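Local coordinates for periplasmic binding protein (Thermotoga lettingae TMO, PDB 4RY8), which binds 5-methylthioribose and probably serves as the periplasmic solute-binding component of a transporter for this sugar, at residues 123-128 and 200-205. Residues are numbered along the deposited sequence; the frame is centred on the assembly and turned at random.
Sequences YLISKQ and AVLAMW. With SR1 (5-S-methyl-5-thio-alpha-D-ribofuranose), chain G.
Segment 123-128 is less than two turns of helix 118-132, with K127 N hydrogen-bonded to Y123 O. Segment 200-205 is strand 200-203 and the loop that follows it. The backbones are closest at S126 and L202, 7.4 Å between CA atoms. No hydrogen bond joins the segments; the contact is helix-on-sheet packing. L202 points at the helix. Its CG is anti to the backbone N (chi1 176°), and CD1 sits against both branches of I125, 3.9 Å from CG2. The two side chains run past each other in opposite senses. M204 reaches the same place by a bend at chi2 (-49°). Its SD lies 4.0 Å from I125 CG2, and its CE is 3.6 Å from S126 OG. S126 OG also meets L202 CD2, but its polar need is met inside the helix by G122 O. The next residue, W205, turns to the ligand. SR1 C5 lies 3.6 Å above one face of the indole, toward the rim, and SR1 O3 is 3.3 Å from W205 CD1. An alanine here would remove the indole face under C5 and would probably weaken the hold on the sugar. M204 and W205 both belong to the methylthioribose pocket, so this packing lies directly behind it. There R153 NH1 is hydrogen-bonded to both M204 O and SR1. W205 takes the N-cap position of helix 206-219. In the alpha/beta layering of periplasmic binding proteins, strand 200-203 runs between parallel strands 137-142 and 226-230, where Y228 touches I125 and L202, while W157 of helix 148-163 touches S126 and L202.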
ATOM      1  N   TYR C 123      -0.418   5.186   3.156  1.00 20.84           N
ATOM      2  CA  TYR C 123       0.665   4.298   3.430  1.00 18.55           C
ATOM      3  C   TYR C 123       1.929   4.784   2.705  1.00 18.80           C
ATOM      4  O   TYR C 123       2.986   4.903   3.293  1.00 17.63           O
ATOM      5  CB  TYR C 123       0.365   2.875   2.940  1.00 17.51           C
ATOM      6  CG  TYR C 123       1.548   2.011   3.241  1.00 23.99           C
ATOM      7  CD1 TYR C 123       1.910   1.796   4.559  1.00 21.08           C
ATOM      8  CD2 TYR C 123       2.417   1.538   2.229  1.00 22.33           C
ATOM      9  CE1 TYR C 123       3.029   1.075   4.879  1.00 29.18           C
ATOM     10  CE2 TYR C 123       3.547   0.791   2.555  1.00 29.93           C
ATOM     11  CZ  TYR C 123       3.840   0.566   3.903  1.00 28.20           C
ATOM     12  OH  TYR C 123       4.953  -0.143   4.328  1.00 35.72           O
ATOM     13  N   LEU C 124       1.809   5.121   1.442  1.00 17.20           N
ATOM     14  CA  LEU C 124       3.042   5.482   0.722  1.00 22.88           C
ATOM     15  C   LEU C 124       3.674   6.737   1.285  1.00 22.83           C
ATOM     16  O   LEU C 124       4.895   6.785   1.493  1.00 17.86           O
ATOM     17  CB  LEU C 124       2.799   5.656  -0.765  1.00 20.21           C
ATOM     18  CG  LEU C 124       2.482   4.443  -1.632  1.00 33.22           C
ATOM     19  CD1 LEU C 124       2.182   4.940  -3.040  1.00 25.29           C
ATOM     20  CD2 LEU C 124       3.585   3.391  -1.640  1.00 25.48           C
ATOM     21  N   ILE C 125       2.872   7.761   1.553  1.00 18.31           N
ATOM     22  CA  ILE C 125       3.481   9.020   2.001  1.00 19.29           C
ATOM     23  C   ILE C 125       3.952   8.875   3.427  1.00 16.87           C
ATOM     24  O   ILE C 125       5.022   9.400   3.759  1.00 17.95           O
ATOM     25  CB  ILE C 125       2.595  10.283   1.777  1.00 16.10           C
ATOM     26  CG1 ILE C 125       3.417  11.545   1.990  1.00 16.15           C
ATOM     27  CG2 ILE C 125       1.374  10.254   2.761  1.00 15.32           C
ATOM     28  CD1 ILE C 125       4.488  11.876   0.960  1.00 19.59           C
ATOM     29  N   SER C 126       3.150   8.233   4.300  1.00 21.50           N
ATOM     30  CA  SER C 126       3.572   8.078   5.697  1.00 18.02           C
ATOM     31  C   SER C 126       4.868   7.233   5.860  1.00 19.14           C
ATOM     32  O   SER C 126       5.754   7.617   6.634  1.00 22.87           O
ATOM     33  CB  SER C 126       2.402   7.560   6.644  1.00 18.06           C
ATOM     34  OG  SER C 126       1.198   8.244   6.395  1.00 16.46           O
ATOM     35  N   LYS C 127       4.976   6.116   5.140  1.00 17.40           N
ATOM     36  CA  LYS C 127       6.207   5.302   5.080  1.00 24.73           C
ATOM     37  C   LYS C 127       7.403   6.081   4.524  1.00 20.06           C
ATOM     38  O   LYS C 127       8.507   5.886   5.003  1.00 18.87           O
ATOM     39  CB  LYS C 127       6.054   4.061   4.200  1.00 25.57           C
ATOM     40  CG  LYS C 127       7.425   3.515   3.758  1.00 33.05           C
ATOM     41  CD  LYS C 127       7.354   2.282   2.910  1.00 27.17           C
ATOM     42  CE  LYS C 127       7.201   2.585   1.455  1.00 30.45           C
ATOM     43  NZ  LYS C 127       6.801   1.369   0.703  1.00 44.11           N
ATOM     44  N   GLN C 128       7.171   6.963   3.549  1.00 20.21           N
ATOM     45  CA  GLN C 128       8.281   7.742   2.941  1.00 21.97           C
ATOM     46  C   GLN C 128       8.889   8.650   4.028  1.00 24.10           C
ATOM     47  O   GLN C 128      10.088   8.750   4.174  1.00 19.66           O
ATOM     48  CB  GLN C 128       7.749   8.581   1.803  1.00 23.53           C
ATOM     49  CG  GLN C 128       8.795   9.360   1.041  1.00 29.86           C
ATOM     50  CD  GLN C 128       9.547   8.463   0.134  1.00 39.29           C
ATOM     51  OE1 GLN C 128       9.360   7.243   0.174  1.00 27.10           O
ATOM     52  NE2 GLN C 128      10.379   9.045  -0.716  1.00 38.90           N
ATOM     53  N   ALA C 200       9.245  17.454  11.173  1.00 23.17           N
ATOM     54  CA  ALA C 200       8.622  17.005   9.923  1.00 31.39           C
ATOM     55  C   ALA C 200       7.179  17.412   9.886  1.00 25.87           C
ATOM     56  O   ALA C 200       6.548  17.545  10.925  1.00 23.97           O
ATOM     57  CB  ALA C 200       8.738  15.498   9.763  1.00 25.52           C
ATOM     58  N   VAL C 201       6.660  17.577   8.672  1.00 22.95           N
ATOM     59  CA  VAL C 201       5.233  17.800   8.443  1.00 20.12           C
ATOM     60  C   VAL C 201       4.674  16.745   7.491  1.00 18.09           C
ATOM     61  O   VAL C 201       5.229  16.454   6.443  1.00 25.26           O
ATOM     62  CB  VAL C 201       4.960  19.197   7.842  1.00 19.74           C
ATOM     63  CG1 VAL C 201       3.458  19.391   7.564  1.00 20.16           C
ATOM     64  CG2 VAL C 201       5.539  20.267   8.734  1.00 20.53           C
ATOM     65  N   LEU C 202       3.531  16.206   7.871  1.00 19.79           N
ATOM     66  CA  LEU C 202       2.785  15.293   7.049  1.00 17.57           C
ATOM     67  C   LEU C 202       1.395  15.896   6.869  1.00 19.83           C
ATOM     68  O   LEU C 202       0.589  16.012   7.803  1.00 17.79           O
ATOM     69  CB  LEU C 202       2.735  13.923   7.704  1.00 17.62           C
ATOM     70  CG  LEU C 202       1.905  12.873   7.003  1.00 20.42           C
ATOM     71  CD1 LEU C 202       2.568  12.495   5.682  1.00 19.17           C
ATOM     72  CD2 LEU C 202       1.731  11.657   7.925  1.00 17.33           C
ATOM     73  N   ALA C 203       1.107  16.270   5.652  1.00 16.95           N
ATOM     74  CA  ALA C 203      -0.081  17.041   5.292  1.00 16.50           C
ATOM     75  C   ALA C 203      -0.840  16.289   4.237  1.00 22.89           C
ATOM     76  O   ALA C 203      -0.351  16.061   3.123  1.00 17.88           O
ATOM     77  CB  ALA C 203       0.307  18.403   4.771  1.00 24.01           C
ATOM     78  N   MET C 204      -2.065  15.930   4.563  1.00 16.30           N
ATOM     79  CA  MET C 204      -2.835  14.968   3.761  1.00 15.42           C
ATOM     80  C   MET C 204      -3.698  15.601   2.614  1.00 15.79           C
ATOM     81  O   MET C 204      -4.508  14.935   2.029  1.00 15.56           O
ATOM     82  CB  MET C 204      -3.655  14.098   4.737  1.00 18.32           C
ATOM     83  CG  MET C 204      -2.833  13.080   5.587  1.00 17.50           C
ATOM     84  SD  MET C 204      -1.653  12.072   4.569  1.00 14.61           S
ATOM     85  CE  MET C 204      -1.308  10.752   5.720  1.00 28.46           C
ATOM     86  N   TRP C 205      -3.515  16.882   2.320  1.00 20.58           N
ATOM     87  CA  TRP C 205      -4.101  17.541   1.110  1.00 23.92           C
ATOM     88  C   TRP C 205      -3.110  18.614   0.655  1.00 16.79           C
ATOM     89  O   TRP C 205      -2.527  19.241   1.525  1.00 16.37           O
ATOM     90  CB  TRP C 205      -5.485  18.130   1.517  1.00 17.75           C
ATOM     91  CG  TRP C 205      -6.185  19.001   0.514  1.00 19.66           C
ATOM     92  CD1 TRP C 205      -6.074  18.973  -0.852  1.00 18.24           C
ATOM     93  CD2 TRP C 205      -7.139  19.990   0.808  1.00 19.93           C
ATOM     94  NE1 TRP C 205      -6.890  19.905  -1.417  1.00 18.60           N
ATOM     95  CE2 TRP C 205      -7.561  20.552  -0.414  1.00 24.17           C
ATOM     96  CE3 TRP C 205      -7.677  20.478   1.998  1.00 19.60           C
ATOM     97  CZ2 TRP C 205      -8.494  21.583  -0.474  1.00 22.02           C
ATOM     98  CZ3 TRP C 205      -8.585  21.491   1.940  1.00 20.06           C
ATOM     99  CH2 TRP C 205      -9.008  22.026   0.733  1.00 21.11           C
TER
HETATM  100  CS  SR1 G 401     -10.987  18.169   1.643  1.00 25.10           C
HETATM  101  S   SR1 G 401     -10.731  16.539   0.981  1.00 20.45           S
HETATM  102  C5  SR1 G 401      -9.258  16.993   0.034  1.00 25.11           C
HETATM  103  C4  SR1 G 401      -8.700  15.796  -0.732  1.00 20.17           C
HETATM  104  O4  SR1 G 401      -9.727  15.342  -1.551  1.00 23.29           O
HETATM  105  C1  SR1 G 401      -9.243  14.994  -2.863  1.00 43.30           C
HETATM  106  O1  SR1 G 401      -9.446  13.632  -3.030  1.00 27.28           O
HETATM  107  C2  SR1 G 401      -7.762  15.325  -2.961  1.00 30.48           C
HETATM  108  O2  SR1 G 401      -6.836  14.214  -3.101  1.00 20.18           O
HETATM  109  C3  SR1 G 401      -7.534  16.086  -1.669  1.00 21.80           C
HETATM  110  O3  SR1 G 401      -6.301  15.704  -1.074  1.00 22.86           O